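Local coordinates for P43 (Trichuris muris, PDB 6QIX), which is the major secreted protein of the whipworm parasite, tethering to matrix and inhibiting interleukin-13 function, at residues A[81-86]-A[93-98]; A[193-198]-A[248-253]; A[260-265]-A[322-327]. All blocks are in the same frame, centred on the assembly; numbering follows the deposited sequence. Where two conformers were deposited one is given.

Interaction 1 (A[81-86]-A[93-98]); sequences FRCRRR and YPLDGE
R82, R84 and R86 on one arm of a beta hairpin reach across to E98, D96 and the carbonyl of Y93 on the other. The backbones are joined first: R82 with E98 and R84 with D96 form antiparallel hydrogen-bonded pairs, C83 with G97 and R85 with L95 non-hydrogen-bonded ones, and R86 N to P94 O (2.8 Å) carries the pairing into the turn.

Two salt bridges lie side by side on one face. R82 spends both NE and NH2 on E98 OE1, each at 2.7 Å; the oxygen sits in the guanidinium plane, with NE nearly in line with its C-O bond and NH2 on the syn side. R84 NE meets D96 OD2 at 2.7 Å on the anti side, and NH2 adds a weak bond. Each arginine, extended from CG to NE, lies alongside its acid and points the same way. R86 repeats the gesture without an acid: NE donates to Y93 O at 2.9 Å, while NH1 turns to P23 O.

Apolar contacts are fewer. F81 CE1 rests against G97 CA (3.8 Å), and L95 CD2 lies alongside R85 CG (3.8 Å), near C83, which is tied to C50.

Second partners extend the network: D27 for R84, K147 for D96, and a cation-pi contact with W28 for R82, consistent with the tryptophan-arginine layering of thrombospondin type 1 repeats. R82 at E98, and R84 with K147 at D96, would favour ionised carboxylates.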
ATOM      1  N   PHE A  81     -18.687  11.151  -2.966  1.00 28.76           N
ATOM      2  CA  PHE A  81     -17.609  11.570  -3.859  1.00 28.29           C
ATOM      3  C   PHE A  81     -18.187  12.360  -5.028  1.00 29.66           C
ATOM      4  O   PHE A  81     -19.306  12.116  -5.482  1.00 30.94           O
ATOM      5  CB  PHE A  81     -16.837  10.316  -4.336  1.00 29.08           C
ATOM      6  CG  PHE A  81     -15.755  10.563  -5.357  1.00 30.15           C
ATOM      7  CD1 PHE A  81     -14.479  10.963  -4.959  1.00 29.23           C
ATOM      8  CD2 PHE A  81     -15.983  10.297  -6.698  1.00 28.87           C
ATOM      9  CE1 PHE A  81     -13.466  11.132  -5.891  1.00 30.18           C
ATOM     10  CE2 PHE A  81     -14.965  10.475  -7.637  1.00 29.66           C
ATOM     11  CZ  PHE A  81     -13.719  10.892  -7.230  1.00 30.28           C
ATOM     12  N   ARG A  82     -17.395  13.299  -5.533  1.00 31.17           N
ATOM     13  CA  ARG A  82     -17.717  13.950  -6.795  1.00 32.37           C
ATOM     14  C   ARG A  82     -16.420  14.235  -7.524  1.00 32.67           C
ATOM     15  O   ARG A  82     -15.352  14.299  -6.918  1.00 33.65           O
ATOM     16  CB  ARG A  82     -18.538  15.233  -6.602  1.00 33.93           C
ATOM     17  CG  ARG A  82     -17.819  16.394  -5.967  1.00 34.27           C
ATOM     18  CD  ARG A  82     -18.745  17.633  -5.984  1.00 37.91           C
ATOM     19  NE  ARG A  82     -18.135  18.783  -5.330  1.00 41.11           N
ATOM     20  CZ  ARG A  82     -18.641  20.011  -5.349  1.00 44.50           C
ATOM     21  NH1 ARG A  82     -19.787  20.254  -5.994  1.00 45.49           N
ATOM     22  NH2 ARG A  82     -18.005  20.993  -4.712  1.00 43.84           N
ATOM     23  N   CYS A  83     -16.535  14.416  -8.839  1.00 34.05           N
ATOM     24  CA  CYS A  83     -15.390  14.397  -9.731  1.00 37.24           C
ATOM     25  C   CYS A  83     -15.512  15.507 -10.766  1.00 41.09           C
ATOM     26  O   CYS A  83     -16.615  15.941 -11.121  1.00 41.27           O
ATOM     27  CB  CYS A  83     -15.276  13.023 -10.427  1.00 39.34           C
ATOM     28  SG  CYS A  83     -13.774  12.703 -11.396  1.00 45.30           S
ATOM     29  N   ARG A  84     -14.362  15.963 -11.245  1.00 40.76           N
ATOM     30  CA  ARG A  84     -14.327  16.882 -12.370  1.00 43.09           C
ATOM     31  C   ARG A  84     -13.180  16.474 -13.280  1.00 46.37           C
ATOM     32  O   ARG A  84     -12.266  15.764 -12.868  1.00 45.70           O
ATOM     33  CB  ARG A  84     -14.172  18.325 -11.922  1.00 44.07           C
ATOM     34  CG  ARG A  84     -12.935  18.614 -11.112  1.00 45.66           C
ATOM     35  CD  ARG A  84     -13.064  20.026 -10.526  1.00 45.82           C
ATOM     36  NE  ARG A  84     -11.919  20.381  -9.689  1.00 49.21           N
ATOM     37  CZ  ARG A  84     -11.747  21.564  -9.110  1.00 48.65           C
ATOM     38  NH1 ARG A  84     -12.659  22.501  -9.265  1.00 51.58           N
ATOM     39  NH2 ARG A  84     -10.673  21.810  -8.374  1.00 48.59           N
ATOM     40  N   ARG A  85     -13.239  16.933 -14.530  1.00 49.66           N
ATOM     41  CA  ARG A  85     -12.413  16.372 -15.586  1.00 51.28           C
ATOM     42  C   ARG A  85     -11.786  17.469 -16.426  1.00 52.32           C
ATOM     43  O   ARG A  85     -12.338  18.567 -16.555  1.00 52.01           O
ATOM     44  CB  ARG A  85     -13.252  15.459 -16.486  1.00 52.87           C
ATOM     45  CG  ARG A  85     -12.468  14.508 -17.373  1.00 59.58           C
ATOM     46  CD  ARG A  85     -13.321  13.273 -17.668  1.00 64.92           C
ATOM     47  NE  ARG A  85     -12.761  12.409 -18.710  1.00 68.94           N
ATOM     48  CZ  ARG A  85     -13.270  11.223 -19.039  1.00 72.86           C
ATOM     49  NH1 ARG A  85     -14.352  10.771 -18.409  1.00 73.83           N
ATOM     50  NH2 ARG A  85     -12.703  10.484 -19.991  1.00 73.81           N
ATOM     51  N   ARG A  86     -10.624  17.152 -16.990  1.00 54.95           N
ATOM     52  CA  ARG A  86     -10.003  17.973 -18.021  1.00 56.92           C
ATOM     53  C   ARG A  86      -9.209  17.057 -18.934  1.00 59.60           C
ATOM     54  O   ARG A  86      -8.970  15.890 -18.601  1.00 58.79           O
ATOM     55  CB  ARG A  86      -9.092  19.044 -17.416  1.00 55.90           C
ATOM     56  CG  ARG A  86      -7.755  18.505 -16.913  1.00 56.10           C
ATOM     57  CD  ARG A  86      -6.934  19.610 -16.238  1.00 55.55           C
ATOM     58  NE  ARG A  86      -5.904  19.069 -15.364  1.00 53.83           N
ATOM     59  CZ  ARG A  86      -5.222  19.787 -14.484  1.00 50.99           C
ATOM     60  NH1 ARG A  86      -5.466  21.083 -14.370  1.00 47.79           N
ATOM     61  NH2 ARG A  86      -4.307  19.200 -13.717  1.00 51.50           N
ATOM     62  N   TYR A  93      -2.854  16.065 -14.885  1.00 40.46           N
ATOM     63  CA  TYR A  93      -3.667  14.912 -14.539  1.00 39.15           C
ATOM     64  C   TYR A  93      -5.125  15.193 -14.898  1.00 37.11           C
ATOM     65  O   TYR A  93      -5.625  16.288 -14.634  1.00 36.84           O
ATOM     66  CB  TYR A  93      -3.528  14.635 -13.038  1.00 37.03           C
ATOM     67  CG  TYR A  93      -4.135  13.364 -12.564  1.00 32.59           C
ATOM     68  CD1 TYR A  93      -3.555  12.146 -12.872  1.00 31.02           C
ATOM     69  CD2 TYR A  93      -5.305  13.371 -11.795  1.00 30.94           C
ATOM     70  CE1 TYR A  93      -4.120  10.968 -12.439  1.00 30.56           C
ATOM     71  CE2 TYR A  93      -5.864  12.194 -11.350  1.00 29.70           C
ATOM     72  CZ  TYR A  93      -5.268  10.999 -11.667  1.00 31.05           C
ATOM     73  OH  TYR A  93      -5.831   9.825 -11.239  1.00 31.95           O
ATOM     74  N   PRO A  94      -5.834  14.232 -15.492  1.00 37.13           N
ATOM     75  CA  PRO A  94      -7.155  14.550 -16.056  1.00 39.29           C
ATOM     76  C   PRO A  94      -8.295  14.654 -15.057  1.00 39.24           C
ATOM     77  O   PRO A  94      -9.339  15.221 -15.412  1.00 41.75           O
ATOM     78  CB  PRO A  94      -7.413  13.389 -17.032  1.00 39.96           C
ATOM     79  CG  PRO A  94      -6.594  12.258 -16.502  1.00 39.14           C
ATOM     80  CD  PRO A  94      -5.365  12.893 -15.893  1.00 38.30           C
ATOM     81  N   LEU A  95      -8.147  14.154 -13.835  1.00 38.56           N
ATOM     82  CA  LEU A  95      -9.268  14.045 -12.918  1.00 37.99           C
ATOM     83  C   LEU A  95      -9.006  14.796 -11.618  1.00 38.89           C
ATOM     84  O   LEU A  95      -7.863  15.007 -11.201  1.00 39.27           O
ATOM     85  CB  LEU A  95      -9.572  12.570 -12.592  1.00 37.74           C
ATOM     86  CG  LEU A  95      -9.875  11.700 -13.811  1.00 39.21           C
ATOM     87  CD1 LEU A  95     -10.142  10.261 -13.350  1.00 40.19           C
ATOM     88  CD2 LEU A  95     -11.059  12.269 -14.617  1.00 40.47           C
ATOM     89  N   ASP A  96     -10.099  15.133 -10.936  1.00 36.65           N
ATOM     90  CA  ASP A  96     -10.007  15.797  -9.642  1.00 36.76           C
ATOM     91  C   ASP A  96     -11.245  15.473  -8.812  1.00 36.33           C
ATOM     92  O   ASP A  96     -12.378  15.592  -9.300  1.00 38.47           O
ATOM     93  CB  ASP A  96      -9.849  17.315  -9.819  1.00 36.87           C
ATOM     94  CG  ASP A  96      -9.489  18.004  -8.524  1.00 38.01           C
ATOM     95  OD1 ASP A  96      -8.493  17.587  -7.902  1.00 37.49           O
ATOM     96  OD2 ASP A  96     -10.227  18.927  -8.103  1.00 40.25           O
ATOM     97  N   GLY A  97     -11.021  15.057  -7.563  1.00 34.31           N
ATOM     98  CA  GLY A  97     -12.103  14.584  -6.721  1.00 32.86           C
ATOM     99  C   GLY A  97     -12.319  15.342  -5.424  1.00 33.07           C
ATOM    100  O   GLY A  97     -11.445  16.076  -4.951  1.00 33.40           O
ATOM    101  N   GLU A  98     -13.506  15.171  -4.849  1.00 32.61           N
ATOM    102  CA  GLU A  98     -13.848  15.720  -3.544  1.00 33.45           C
ATOM    103  C   GLU A  98     -14.593  14.658  -2.747  1.00 32.29           C
ATOM    104  O   GLU A  98     -15.396  13.906  -3.312  1.00 30.31           O
ATOM    105  CB  GLU A  98     -14.715  16.963  -3.688  1.00 36.29           C
ATOM    106  CG  GLU A  98     -14.236  18.124  -2.878  1.00 41.51           C
ATOM    107  CD  GLU A  98     -14.866  19.417  -3.309  1.00 45.55           C
ATOM    108  OE1 GLU A  98     -16.069  19.387  -3.658  1.00 47.57           O
ATOM    109  OE2 GLU A  98     -14.153  20.452  -3.301  1.00 48.80           O
TER

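Interaction 2 (A[193-198]-A[248-253]); sequences PPSEWS and VKCMKR
W197 and K249 meet as a cation-pi pair, a lysine counterpart of the tryptophan-arginine layers of thrombospondin type 1 repeats, where an irregular first strand bearing tryptophans lies antiparallel to a regular one; the W-S-x-C sequence around W197 is consistent with that family. K249 crosses the indole at about a right angle. Its CE makes a CH-pi contact over one face, 3.5 Å from the centroid of the five-membered ring and only 11° off the normal, and NZ follows at 4.0 Å from the same centroid. CB touches the benzo part of the indole near CE3 and CZ3. The lysine is bent at chi3 (-74°), which turns CE over the ring.

Beside this contact, the two serines of 193-198 do the work that a regular backbone would do. S195 N donates to C250 O, and S195 OG takes the returning bond from C250 N at 2.8 Å, nearly straight at 168°. S198 does the same with V248: its N donates to V248 O, and its OG accepts from V248 N at 3.0 Å. S195 OG is fixed further by donating to E196 O. At the far end P194 CB packs on M251 CG (3.7 Å).

Around this shell, K267 makes a second cation-pi contact with W197, H215 of helix 205-216 donates to E196 O and touches both serines, and the C250-C216 disulfide ties the strand to that helix. One water bridges P193 O to K252 N; another accepts from K249 NZ at 3.0 Å and donates to S195 O at 2.9 Å.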
ATOM      1  N   PRO A 193      10.966  19.174   3.755  1.00 21.63           N
ATOM      2  CA  PRO A 193      10.974  18.908   2.322  1.00 20.45           C
ATOM      3  C   PRO A 193      11.215  17.435   2.048  1.00 19.77           C
ATOM      4  O   PRO A 193      12.008  16.788   2.749  1.00 22.45           O
ATOM      5  CB  PRO A 193      12.129  19.769   1.793  1.00 22.87           C
ATOM      6  CG  PRO A 193      12.872  20.282   2.979  1.00 28.11           C
ATOM      7  CD  PRO A 193      11.989  20.147   4.174  1.00 24.69           C
ATOM      8  N   PRO A 194      10.541  16.853   1.057  1.00 21.16           N
ATOM      9  CA  PRO A 194      10.852  15.450   0.693  1.00 19.71           C
ATOM     10  C   PRO A 194      12.294  15.290   0.219  1.00 18.21           C
ATOM     11  O   PRO A 194      12.876  16.200  -0.384  1.00 19.65           O
ATOM     12  CB  PRO A 194       9.892  15.147  -0.459  1.00 23.17           C
ATOM     13  CG  PRO A 194       8.924  16.245  -0.484  1.00 27.53           C
ATOM     14  CD  PRO A 194       9.518  17.441   0.179  1.00 21.19           C
ATOM     15  N   SER A 195      12.860  14.126   0.489  1.00 15.99           N
ATOM     16  CA  SER A 195      14.160  13.795  -0.063  1.00 17.02           C
ATOM     17  C   SER A 195      14.047  13.683  -1.569  1.00 15.05           C
ATOM     18  O   SER A 195      12.952  13.644  -2.118  1.00 17.57           O
ATOM     19  CB  SER A 195      14.685  12.481   0.518  1.00 17.01           C
ATOM     20  OG  SER A 195      13.883  11.377   0.131  1.00 16.54           O
ATOM     21  N   GLU A 196      15.195  13.575  -2.240  1.00 15.36           N
ATOM     22  CA  GLU A 196      15.214  13.059  -3.605  1.00 15.96           C
ATOM     23  C   GLU A 196      15.056  11.544  -3.554  1.00 14.03           C
ATOM     24  O   GLU A 196      15.101  10.930  -2.472  1.00 15.92           O
ATOM     25  CB  GLU A 196      16.542  13.338  -4.290  1.00 16.53           C
ATOM     26  CG  GLU A 196      16.884  14.850  -4.341  1.00 17.37           C
ATOM     27  CD  GLU A 196      15.913  15.661  -5.147  1.00 22.65           C
ATOM     28  OE1 GLU A 196      15.100  15.146  -5.939  1.00 23.71           O
ATOM     29  OE2 GLU A 196      15.961  16.925  -4.980  1.00 29.48           O
ATOM     30  N   TRP A 197      14.832  10.936  -4.716  1.00 13.98           N
ATOM     31  CA  TRP A 197      14.822   9.474  -4.775  1.00 13.45           C
ATOM     32  C   TRP A 197      16.204   8.941  -4.418  1.00 14.03           C
ATOM     33  O   TRP A 197      17.217   9.501  -4.826  1.00 15.43           O
ATOM     34  CB  TRP A 197      14.443   8.959  -6.178  1.00 14.00           C
ATOM     35  CG  TRP A 197      13.009   9.166  -6.542  1.00 14.63           C
ATOM     36  CD1 TRP A 197      12.512  10.025  -7.473  1.00 15.69           C
ATOM     37  CD2 TRP A 197      11.874   8.474  -5.977  1.00 14.46           C
ATOM     38  NE1 TRP A 197      11.135   9.930  -7.493  1.00 18.15           N
ATOM     39  CE2 TRP A 197      10.731   8.985  -6.586  1.00 16.67           C
ATOM     40  CE3 TRP A 197      11.724   7.502  -4.968  1.00 13.14           C
ATOM     41  CZ2 TRP A 197       9.452   8.544  -6.260  1.00 15.50           C
ATOM     42  CZ3 TRP A 197      10.448   7.064  -4.643  1.00 13.59           C
ATOM     43  CH2 TRP A 197       9.335   7.605  -5.277  1.00 14.02           C
ATOM     44  N   SER A 198      16.236   7.826  -3.680  1.00 14.12           N
ATOM     45  CA  SER A 198      17.488   7.133  -3.445  1.00 13.35           C
ATOM     46  C   SER A 198      17.966   6.421  -4.714  1.00 11.77           C
ATOM     47  O   SER A 198      17.291   6.374  -5.719  1.00 12.78           O
ATOM     48  CB  SER A 198      17.362   6.078  -2.352  1.00 11.75           C
ATOM     49  OG  SER A 198      16.562   4.960  -2.801  1.00 12.50           O
ATOM     50  N   VAL A 248      13.596   4.787  -2.826  1.00 12.92           N
ATOM     51  CA  VAL A 248      12.729   5.349  -1.794  1.00 12.41           C
ATOM     52  C   VAL A 248      12.868   6.869  -1.750  1.00 12.94           C
ATOM     53  O   VAL A 248      13.924   7.451  -2.029  1.00 12.49           O
ATOM     54  CB  VAL A 248      13.003   4.753  -0.400  1.00 17.10           C
ATOM     55  CG1 VAL A 248      12.773   3.188  -0.343  1.00 18.75           C
ATOM     56  CG2 VAL A 248      14.410   5.055   0.020  1.00 19.39           C
ATOM     57  N   LYS A 249      11.771   7.486  -1.330  1.00 13.16           N
ATOM     58  CA  LYS A 249      11.694   8.931  -1.074  1.00 12.06           C
ATOM     59  C   LYS A 249      11.033   9.141   0.275  1.00 16.21           C
ATOM     60  O   LYS A 249      10.025   8.499   0.564  1.00 17.72           O
ATOM     61  CB  LYS A 249      10.874   9.613  -2.161  1.00 15.37           C
ATOM     62  CG  LYS A 249      10.755  11.102  -2.023  1.00 20.29           C
ATOM     63  CD  LYS A 249      10.061  11.722  -3.224  1.00 21.38           C
ATOM     64  CE  LYS A 249      10.974  11.746  -4.440  1.00 25.02           C
ATOM     65  NZ  LYS A 249      10.621  12.809  -5.415  1.00 28.41           N
ATOM     66  N   CYS A 250      11.618  10.009   1.087  1.00 16.55           N
ATOM     67  CA  CYS A 250      11.265  10.163   2.502  1.00 20.06           C
ATOM     68  C   CYS A 250      10.622  11.516   2.703  1.00 18.58           C
ATOM     69  O   CYS A 250      11.103  12.502   2.145  1.00 18.92           O
ATOM     70  CB  CYS A 250      12.508  10.171   3.453  1.00 24.18           C
ATOM     71  SG  CYS A 250      13.862   9.176   3.017  1.00 28.83           S
ATOM     72  N   MET A 251       9.607  11.566   3.582  1.00 16.57           N
ATOM     73  CA  MET A 251       9.132  12.808   4.187  1.00 19.58           C
ATOM     74  C   MET A 251       9.108  12.597   5.687  1.00 19.27           C
ATOM     75  O   MET A 251       8.532  11.615   6.166  1.00 18.12           O
ATOM     76  CB  MET A 251       7.760  13.171   3.669  1.00 27.59           C
ATOM     77  CG  MET A 251       7.812  13.864   2.329  1.00 40.45           C
ATOM     78  SD  MET A 251       6.141  14.238   1.852  1.00 51.06           S
ATOM     79  CE  MET A 251       5.632  15.297   3.187  1.00 42.29           C
ATOM     80  N   LYS A 252       9.699  13.534   6.427  0.65 18.81           N
ATOM     81  CA  LYS A 252       9.910  13.363   7.859  0.65 21.11           C
ATOM     82  C   LYS A 252       9.373  14.558   8.627  0.65 22.61           C
ATOM     83  O   LYS A 252       9.489  15.704   8.177  0.65 21.51           O
ATOM     84  CB  LYS A 252      11.409  13.169   8.172  0.65 20.70           C
ATOM     85  CG  LYS A 252      11.691  12.900   9.659  0.65 25.99           C
ATOM     86  CD  LYS A 252      13.194  12.599   9.913  0.65 27.18           C
ATOM     87  CE  LYS A 252      13.650  13.126  11.278  0.65 30.36           C
ATOM     88  NZ  LYS A 252      14.602  12.176  11.954  0.65 32.40           N
ATOM     89  N   ARG A 253       8.799  14.275   9.796  1.00 21.33           N
ATOM     90  CA  ARG A 253       8.354  15.313  10.715  1.00 20.85           C
ATOM     91  C   ARG A 253       8.772  14.918  12.124  1.00 22.23           C
ATOM     92  O   ARG A 253       9.112  13.764  12.410  1.00 23.26           O
ATOM     93  CB  ARG A 253       6.840  15.531  10.599  1.00 21.94           C
ATOM     94  CG  ARG A 253       6.040  14.326  11.025  1.00 20.84           C
ATOM     95  CD  ARG A 253       4.552  14.559  10.776  1.00 19.98           C
ATOM     96  NE  ARG A 253       3.788  13.333  11.021  1.00 19.66           N
ATOM     97  CZ  ARG A 253       2.516  13.146  10.707  1.00 18.47           C
ATOM     98  NH1 ARG A 253       1.812  14.135  10.133  1.00 20.43           N
ATOM     99  NH2 ARG A 253       1.956  11.977  10.987  1.00 17.86           N
TER
HETATM  100  O   HOH W   1      11.590  15.380   5.133  1.00 22.63           O
HETATM  101  O   HOH W   2      11.483  15.266  -3.982  1.00 32.47           O

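Interaction 3 (A[260-265]-A[322-327]); sequences FPLKLG and AKMLMQ
F260 turns the edge of its ring to M324: CE2 lies 4.0 Å from SD, and the sulfur stands 5.3 Å from the ring centroid, 81° off the normal, a Met-aromatic contact made close to the ring plane. One face of F260 carries CD of the following P261, offset toward the rim, and the carbonyl O of L262 lies in plane at the edge. Y321, one residue before the 322-327 segment, adds an edge-to-face ring contact, which joins F260 to the helix a second time.

The other flat group is the amide of Q327, whose NE2 donates to K323 O at 2.9 Å, almost straight at 164° and with the acceptor near the amide plane. Its NE2 also bonds E126 OE1, and its OE1 accepts from Q130 NE2, a set of bonds that would fix which way the amide is flipped. Q327 N also bonds M324 O (2.8 Å).

M324 carries the contact. It was modelled in two conformers, and all its contacts here describe the one given. It crosses L262 and L264 at about a right angle, and the bend at chi3 (74°) brings CE against both. CE lies 3.7 Å from both CG and CD1 of L264; its separation from L262 CD2 appears tight, but that closeness is doubtful. A bound hexaethylene glycol, probably from crystallisation, also approaches this methionine.

No hydrogen bond links the two segments, so apolar packing joins them. The 262-268 strand pairs with strand 246-252, while L262 and L264 also touch C216 of helix 205-216; helix 315-325 lays M324 across these leucines and packs L325 against W301 and F304 of helix 292-310.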
ATOM      1  N   PHE A 260       2.923   9.546  13.445  1.00 15.92           N
ATOM      2  CA  PHE A 260       4.108   8.796  13.072  1.00 15.49           C
ATOM      3  C   PHE A 260       5.026   9.718  12.277  1.00 14.96           C
ATOM      4  O   PHE A 260       4.549  10.435  11.407  1.00 17.60           O
ATOM      5  CB  PHE A 260       3.722   7.578  12.202  1.00 15.06           C
ATOM      6  CG  PHE A 260       4.816   6.591  12.039  1.00 13.89           C
ATOM      7  CD1 PHE A 260       5.097   5.690  13.049  1.00 15.79           C
ATOM      8  CD2 PHE A 260       5.556   6.553  10.859  1.00 14.76           C
ATOM      9  CE1 PHE A 260       6.088   4.758  12.895  1.00 17.19           C
ATOM     10  CE2 PHE A 260       6.591   5.656  10.712  1.00 15.46           C
ATOM     11  CZ  PHE A 260       6.841   4.742  11.724  1.00 16.60           C
ATOM     12  N   PRO A 261       6.337   9.671  12.505  1.00 17.35           N
ATOM     13  CA  PRO A 261       7.221  10.711  11.951  1.00 18.47           C
ATOM     14  C   PRO A 261       7.709  10.534  10.517  1.00 17.94           C
ATOM     15  O   PRO A 261       8.194  11.518   9.932  1.00 20.26           O
ATOM     16  CB  PRO A 261       8.431  10.667  12.893  1.00 17.73           C
ATOM     17  CG  PRO A 261       8.457   9.230  13.330  1.00 19.86           C
ATOM     18  CD  PRO A 261       7.032   8.843  13.509  1.00 19.62           C
ATOM     19  N   LEU A 262       7.654   9.337   9.933  1.00 15.38           N
ATOM     20  CA  LEU A 262       8.279   9.099   8.627  1.00 13.03           C
ATOM     21  C   LEU A 262       7.295   8.461   7.664  1.00 13.72           C
ATOM     22  O   LEU A 262       6.677   7.440   7.982  1.00 15.35           O
ATOM     23  CB  LEU A 262       9.480   8.195   8.770  1.00 14.38           C
ATOM     24  CG  LEU A 262      10.306   7.986   7.511  1.00 19.11           C
ATOM     25  CD1 LEU A 262      10.968   9.299   7.090  1.00 20.70           C
ATOM     26  CD2 LEU A 262      11.310   6.902   7.808  1.00 20.89           C
ATOM     27  N   LYS A 263       7.176   9.046   6.489  1.00 14.53           N
ATOM     28  CA  LYS A 263       6.357   8.551   5.398  1.00 19.95           C
ATOM     29  C   LYS A 263       7.305   8.209   4.252  1.00 18.06           C
ATOM     30  O   LYS A 263       8.245   8.978   3.991  1.00 17.77           O
ATOM     31  CB  LYS A 263       5.385   9.646   4.979  1.00 27.73           C
ATOM     32  CG  LYS A 263       4.101   9.193   4.410  1.00 36.99           C
ATOM     33  CD  LYS A 263       3.605  10.229   3.386  1.00 46.15           C
ATOM     34  CE  LYS A 263       3.172  11.527   4.071  1.00 50.07           C
ATOM     35  NZ  LYS A 263       1.759  11.930   3.708  1.00 53.75           N
ATOM     36  N   LEU A 264       7.107   7.044   3.623  1.00 15.35           N
ATOM     37  CA  LEU A 264       8.005   6.596   2.556  1.00 17.25           C
ATOM     38  C   LEU A 264       7.231   6.353   1.267  1.00 20.85           C
ATOM     39  O   LEU A 264       6.143   5.741   1.287  1.00 26.32           O
ATOM     40  CB  LEU A 264       8.702   5.299   2.896  1.00 21.70           C
ATOM     41  CG  LEU A 264       9.861   5.095   3.843  1.00 31.25           C
ATOM     42  CD1 LEU A 264      10.478   3.692   3.567  1.00 32.67           C
ATOM     43  CD2 LEU A 264      10.842   6.216   3.726  1.00 36.55           C
ATOM     44  N   GLY A 265       7.820   6.790   0.144  1.00 18.62           N
ATOM     45  CA  GLY A 265       7.310   6.435  -1.165  1.00 19.03           C
ATOM     46  C   GLY A 265       8.319   5.554  -1.863  1.00 17.18           C
ATOM     47  O   GLY A 265       9.499   5.556  -1.514  1.00 14.74           O
ATOM     48  N   ALA A 322       3.829  -0.312   9.418  1.00 12.95           N
ATOM     49  CA  ALA A 322       3.313  -1.265   8.445  1.00 11.58           C
ATOM     50  C   ALA A 322       3.337  -0.654   7.041  1.00 12.74           C
ATOM     51  O   ALA A 322       3.556  -1.358   6.066  1.00 13.64           O
ATOM     52  CB  ALA A 322       1.900  -1.699   8.825  1.00 12.12           C
ATOM     53  N   LYS A 323       3.032   0.648   6.913  1.00 12.00           N
ATOM     54  CA  LYS A 323       3.065   1.270   5.592  1.00 13.22           C
ATOM     55  C   LYS A 323       4.453   1.199   4.977  1.00 14.10           C
ATOM     56  O   LYS A 323       4.580   1.024   3.750  1.00 16.33           O
ATOM     57  CB  LYS A 323       2.563   2.724   5.674  1.00 15.03           C
ATOM     58  CG  LYS A 323       1.054   2.807   5.919  1.00 15.28           C
ATOM     59  CD  LYS A 323       0.601   4.239   6.164  1.00 19.54           C
ATOM     60  CE  LYS A 323      -0.742   4.320   6.682  1.00 22.94           C
ATOM     61  NZ  LYS A 323      -1.112   5.788   6.875  1.00 27.55           N
ATOM     62  N   MET A 324       5.501   1.323   5.794  0.55 14.53           N
ATOM     63  CA  MET A 324       6.864   1.155   5.294  0.55 14.19           C
ATOM     64  C   MET A 324       7.121  -0.305   4.902  0.55 14.68           C
ATOM     65  O   MET A 324       7.668  -0.588   3.825  0.55 13.81           O
ATOM     66  CB  MET A 324       7.875   1.631   6.357  0.55 15.71           C
ATOM     67  CG  MET A 324       7.754   3.107   6.766  0.55 16.34           C
ATOM     68  SD  MET A 324       8.903   3.602   8.101  0.55 21.45           S
ATOM     69  CE  MET A 324      10.473   3.663   7.232  0.55 24.84           C
ATOM     70  N   LEU A 325       6.709  -1.243   5.759  1.00 13.76           N
ATOM     71  CA  LEU A 325       6.924  -2.673   5.484  1.00 14.85           C
ATOM     72  C   LEU A 325       6.224  -3.089   4.193  1.00 14.92           C
ATOM     73  O   LEU A 325       6.735  -3.950   3.452  1.00 16.59           O
ATOM     74  CB  LEU A 325       6.460  -3.487   6.698  1.00 16.86           C
ATOM     75  CG  LEU A 325       7.036  -4.863   6.944  1.00 24.05           C
ATOM     76  CD1 LEU A 325       8.541  -4.802   7.111  1.00 24.10           C
ATOM     77  CD2 LEU A 325       6.399  -5.490   8.186  1.00 26.93           C
ATOM     78  N   MET A 326       5.061  -2.494   3.895  1.00 15.01           N
ATOM     79  CA  MET A 326       4.399  -2.787   2.625  1.00 14.71           C
ATOM     80  C   MET A 326       5.255  -2.448   1.404  1.00 15.95           C
ATOM     81  O   MET A 326       4.894  -2.867   0.306  1.00 17.30           O
ATOM     82  CB  MET A 326       3.041  -2.058   2.495  1.00 15.85           C
ATOM     83  CG  MET A 326       2.002  -2.656   3.425  1.00 18.08           C
ATOM     84  SD  MET A 326       1.327  -4.172   3.057  1.00 21.36           S
ATOM     85  CE  MET A 326       0.564  -3.881   1.476  1.00 25.49           C
ATOM     86  N   GLN A 327       6.295  -1.633   1.566  1.00 16.95           N
ATOM     87  CA  GLN A 327       7.118  -1.222   0.431  1.00 14.15           C
ATOM     88  C   GLN A 327       8.181  -2.245   0.094  1.00 15.98           C
ATOM     89  O   GLN A 327       8.849  -2.111  -0.934  1.00 17.73           O
ATOM     90  CB  GLN A 327       7.803   0.119   0.697  1.00 18.41           C
ATOM     91  CG  GLN A 327       6.894   1.199   1.161  1.00 20.31           C
ATOM     92  CD  GLN A 327       5.704   1.391   0.301  1.00 20.67           C
ATOM     93  OE1 GLN A 327       5.791   1.412  -0.931  1.00 20.11           O
ATOM     94  NE2 GLN A 327       4.551   1.591   0.951  1.00 22.60           N
TER

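How the interactions relate
From the N terminus, interaction 1 comes first and is local: six residues separate its two segments, and it closes the hairpin of strands 79-85 and 95-101. Interaction 2 then closes a longer loop, bringing strand 246-252 back onto 193-198 and enclosing helix 205-216. Interaction 3 follows, joining the next strand, 262-268, to helix 315-325 across 56 intervening residues that include helix 292-310. All three are in series; none nests in or crosses another. Interactions 2 and 3 share a two-stranded sheet and touch through K249 O and G265 N (2.8 Å), whereas interaction 1 stands apart, its centre about 27 Å from those of both others.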